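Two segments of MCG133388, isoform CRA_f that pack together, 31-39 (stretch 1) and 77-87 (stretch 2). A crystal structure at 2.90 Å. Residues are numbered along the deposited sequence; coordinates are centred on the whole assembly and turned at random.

Stretch 1 31-39: LSRRLRLGS
Stretch 2, residues 77-87: VQVVTEHPLEL

How do the two backbones meet? Stretch 1 leaves a helix after Ser32 and runs antiparallel to the strand 77-81, with CA atoms of Arg33 and Glu82 4.7 Å apart, Leu35 and Thr81 5.3 Å, Arg36 and Val80 5.2 Å, Leu37 and Val79 4.8 Å, and Gly38 and Gln78 4.5 Å. The helix closes in a Schellman motif at Arg34, whose phi/psi of 54/72 turns the chain; Leu35 (-62/137), Arg36 (-165/144) and Leu37 (-82/149) then extend it. Glu82 N donates to Arg33 O at 2.7 Å, almost linearly, and Val80 N to Arg36 O at 2.9 Å. At the far end Gly38 N reaches Gln78 O at a very short 2.4 Å, with a bent angle of 128°. Gly38 (-51/-77) has no side chain, and a CB there would lie 2.5 Å from Gln78 CB, a clash.

Why does Arg33 fold back across the end of the strand? Its CA-to-CB bond points sideways, but chi1 -60° (m), chi2 -166° (t), chi3 62° (p) and chi4 179° carry the guanidinium to the turn of stretch 2. There Arg33 NE donates to Glu82 O at 3.1 Å, and Arg33 NH2 makes a salt bridge and very short hydrogen bond to Glu86 OE1 at 2.5 Å; both acceptors lie near the guanidinium plane. A weak hydrogen bond from Arg33 NH2 to Pro84 O spans 3.3 Å. Glu86 meets this charge with chi1 48° (p), chi2 173° (t) and chi3 162°. The turn itself has His83 at 53/77 and a cis peptide before Pro84, and it is tied by Glu86 N to Thr81 O at 3.0 Å and by Thr81 OG1, with chi1 59° (p), to Glu86 O at 3.2 Å.

How does Glu82 engage two arginines? With chi1 -64° (m), chi2 -176° (t) and chi3 29°, its carboxylate bridges both. Arg36 NH2 forms a salt bridge to Glu82 OE2 at 2.5 Å, while Arg34 NH1 approaches Glu82 OE1 at 3.4 Å in a salt bridge whose hydrogen bond is weak. Arg34 is mostly extended (chi1 -75°, m; chi2 170°, t; chi3 158°, t; chi4 173°). Arg36 begins extended, at chi1 -177° (t) and chi2 -150° (t), then bends at an off-well chi3 of -34° before chi4 170°. This course lays one guanidinium face over Val80 CG1, 3.5 Å from Arg36 NH1, while its edge meets the acid. Val80 keeps chi1 at -179° (t).

Where do the apolar side chains meet? Leu37 and Val79 share a sheet face, with Leu37 CD2 4.5 Å from Val79 CG2; Leu37 is m,t (-77°, 178°) and Val79 is t (174°). Leu35 starts away from stretch 2, but chi1 -162° (t) and chi2 51° (p) bring Leu35 CD1 to 4.0 Å from Val79 CG1 and 3.7 Å from Thr81 CG2, so that one methyl packs against both residues.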

# COMPACT_ATOMS: atom_id res chain seq x y z
N LEU A 31 -33.45 42.72 32.63
CA LEU A 31 -34.80 42.24 32.94
C LEU A 31 -35.86 43.11 32.27
O LEU A 31 -36.79 42.59 31.64
CB LEU A 31 -35.02 42.20 34.45
CG LEU A 31 -34.42 41.02 35.20
CD1 LEU A 31 -34.58 41.20 36.70
CD2 LEU A 31 -35.07 39.72 34.75
N SER A 32 -35.72 44.42 32.42
CA SER A 32 -36.70 45.37 31.90
C SER A 32 -36.85 45.28 30.38
O SER A 32 -37.95 45.40 29.85
CB SER A 32 -36.32 46.80 32.30
OG SER A 32 -36.29 46.94 33.71
N ARG A 33 -35.73 45.07 29.69
CA ARG A 33 -35.75 44.97 28.24
C ARG A 33 -35.78 43.51 27.78
O ARG A 33 -35.72 43.23 26.59
CB ARG A 33 -34.55 45.70 27.63
CG ARG A 33 -34.50 47.18 27.96
CD ARG A 33 -33.51 47.92 27.07
NE ARG A 33 -33.90 47.85 25.67
CZ ARG A 33 -33.23 48.43 24.68
NH1 ARG A 33 -32.14 49.13 24.94
NH2 ARG A 33 -33.66 48.31 23.43
N ARG A 34 -35.87 42.60 28.75
CA ARG A 34 -36.00 41.17 28.49
C ARG A 34 -34.92 40.63 27.56
O ARG A 34 -35.19 40.31 26.40
CB ARG A 34 -37.38 40.88 27.90
CG ARG A 34 -38.52 40.93 28.91
CD ARG A 34 -39.87 40.87 28.22
NE ARG A 34 -40.92 40.40 29.12
CZ ARG A 34 -42.21 40.39 28.81
NH1 ARG A 34 -42.62 40.83 27.63
NH2 ARG A 34 -43.10 39.94 29.68
N LEU A 35 -33.70 40.53 28.08
CA LEU A 35 -32.59 39.96 27.32
C LEU A 35 -32.92 38.51 26.98
O LEU A 35 -33.42 37.77 27.82
CB LEU A 35 -31.28 40.07 28.10
CG LEU A 35 -30.00 39.92 27.29
CD1 LEU A 35 -30.01 40.85 26.09
CD2 LEU A 35 -28.79 40.19 28.17
N ARG A 36 -32.63 38.11 25.75
CA ARG A 36 -33.18 36.87 25.22
C ARG A 36 -32.48 36.39 23.96
O ARG A 36 -32.07 37.20 23.12
CB ARG A 36 -34.68 37.06 24.95
CG ARG A 36 -35.43 35.84 24.46
CD ARG A 36 -36.58 36.27 23.57
NE ARG A 36 -37.15 37.54 24.01
CZ ARG A 36 -38.03 38.25 23.31
NH1 ARG A 36 -38.45 37.82 22.13
NH2 ARG A 36 -38.50 39.39 23.80
N LEU A 37 -32.33 35.08 23.82
CA LEU A 37 -31.89 34.49 22.56
C LEU A 37 -33.08 34.38 21.61
O LEU A 37 -34.21 34.21 22.06
CB LEU A 37 -31.24 33.12 22.78
CG LEU A 37 -29.81 33.12 23.32
CD1 LEU A 37 -29.32 31.70 23.54
CD2 LEU A 37 -28.88 33.86 22.37
N GLY A 38 -32.82 34.48 20.31
CA GLY A 38 -33.86 34.49 19.31
C GLY A 38 -34.86 33.35 19.40
O GLY A 38 -35.98 33.54 19.88
N SER A 39 -34.46 32.17 18.95
CA SER A 39 -35.34 31.01 18.97
C SER A 39 -34.78 29.90 19.86
O SER A 39 -33.69 30.03 20.43
CB SER A 39 -35.57 30.48 17.56
OG SER A 39 -34.34 30.12 16.94
N VAL A 77 -26.30 33.69 15.82
CA VAL A 77 -27.34 33.67 16.84
C VAL A 77 -28.08 35.00 16.87
O VAL A 77 -27.57 36.02 16.41
CB VAL A 77 -26.78 33.36 18.24
CG1 VAL A 77 -26.26 31.93 18.30
CG2 VAL A 77 -25.68 34.34 18.60
N GLN A 78 -29.29 34.97 17.42
CA GLN A 78 -30.18 36.13 17.39
C GLN A 78 -30.47 36.63 18.80
O GLN A 78 -31.02 35.90 19.63
CB GLN A 78 -31.48 35.76 16.67
CG GLN A 78 -32.38 36.92 16.31
CD GLN A 78 -33.51 36.49 15.39
OE1 GLN A 78 -34.52 37.18 15.27
NE2 GLN A 78 -33.34 35.34 14.74
N VAL A 79 -30.08 37.87 19.08
CA VAL A 79 -30.30 38.46 20.40
C VAL A 79 -31.43 39.49 20.35
O VAL A 79 -31.37 40.46 19.60
CB VAL A 79 -29.02 39.13 20.94
CG1 VAL A 79 -29.31 39.87 22.23
CG2 VAL A 79 -27.93 38.08 21.15
N VAL A 80 -32.46 39.26 21.16
CA VAL A 80 -33.65 40.11 21.15
C VAL A 80 -33.80 40.92 22.43
O VAL A 80 -33.75 40.38 23.53
CB VAL A 80 -34.92 39.26 20.94
CG1 VAL A 80 -36.15 40.16 20.89
CG2 VAL A 80 -34.81 38.43 19.68
N THR A 81 -33.98 42.23 22.27
CA THR A 81 -34.30 43.11 23.39
C THR A 81 -35.56 43.90 23.07
O THR A 81 -35.79 44.28 21.93
CB THR A 81 -33.14 44.08 23.70
OG1 THR A 81 -32.87 44.89 22.54
CG2 THR A 81 -31.89 43.32 24.08
N GLU A 82 -36.38 44.14 24.09
CA GLU A 82 -37.65 44.83 23.90
C GLU A 82 -37.62 46.28 24.38
O GLU A 82 -36.76 46.65 25.19
CB GLU A 82 -38.78 44.08 24.61
CG GLU A 82 -39.04 42.69 24.07
CD GLU A 82 -40.23 42.03 24.74
OE1 GLU A 82 -41.15 42.76 25.18
OE2 GLU A 82 -40.25 40.79 24.83
N HIS A 83 -38.56 47.07 23.88
CA HIS A 83 -38.74 48.47 24.28
C HIS A 83 -37.46 49.30 24.16
O HIS A 83 -36.81 49.59 25.17
CB HIS A 83 -39.27 48.54 25.71
CG HIS A 83 -40.43 47.63 25.97
ND1 HIS A 83 -40.31 46.44 26.65
CD2 HIS A 83 -41.74 47.74 25.63
CE1 HIS A 83 -41.49 45.85 26.73
NE2 HIS A 83 -42.37 46.62 26.12
N PRO A 84 -37.10 49.69 22.93
CA PRO A 84 -37.80 49.33 21.69
C PRO A 84 -37.35 47.97 21.17
O PRO A 84 -36.20 47.57 21.40
CB PRO A 84 -37.40 50.45 20.71
CG PRO A 84 -36.43 51.35 21.47
CD PRO A 84 -35.96 50.59 22.66
N LEU A 85 -38.24 47.27 20.48
CA LEU A 85 -37.94 45.94 19.96
C LEU A 85 -36.84 46.02 18.90
O LEU A 85 -37.10 46.33 17.74
CB LEU A 85 -39.20 45.30 19.37
CG LEU A 85 -39.16 43.81 19.02
CD1 LEU A 85 -40.49 43.16 19.35
CD2 LEU A 85 -38.83 43.60 17.55
N GLU A 86 -35.60 45.76 19.32
CA GLU A 86 -34.47 45.79 18.40
C GLU A 86 -33.71 44.46 18.44
O GLU A 86 -33.34 43.97 19.50
CB GLU A 86 -33.53 46.95 18.74
CG GLU A 86 -33.17 47.06 20.22
CD GLU A 86 -32.12 48.11 20.48
OE1 GLU A 86 -31.98 48.54 21.65
OE2 GLU A 86 -31.43 48.52 19.53
N LEU A 87 -33.48 43.90 17.26
CA LEU A 87 -32.81 42.61 17.14
C LEU A 87 -31.35 42.79 16.76
O LEU A 87 -31.02 43.63 15.92
CB LEU A 87 -33.53 41.72 16.12
CG LEU A 87 -35.03 41.51 16.32
CD1 LEU A 87 -35.85 42.56 15.56
CD2 LEU A 87 -35.45 40.11 15.92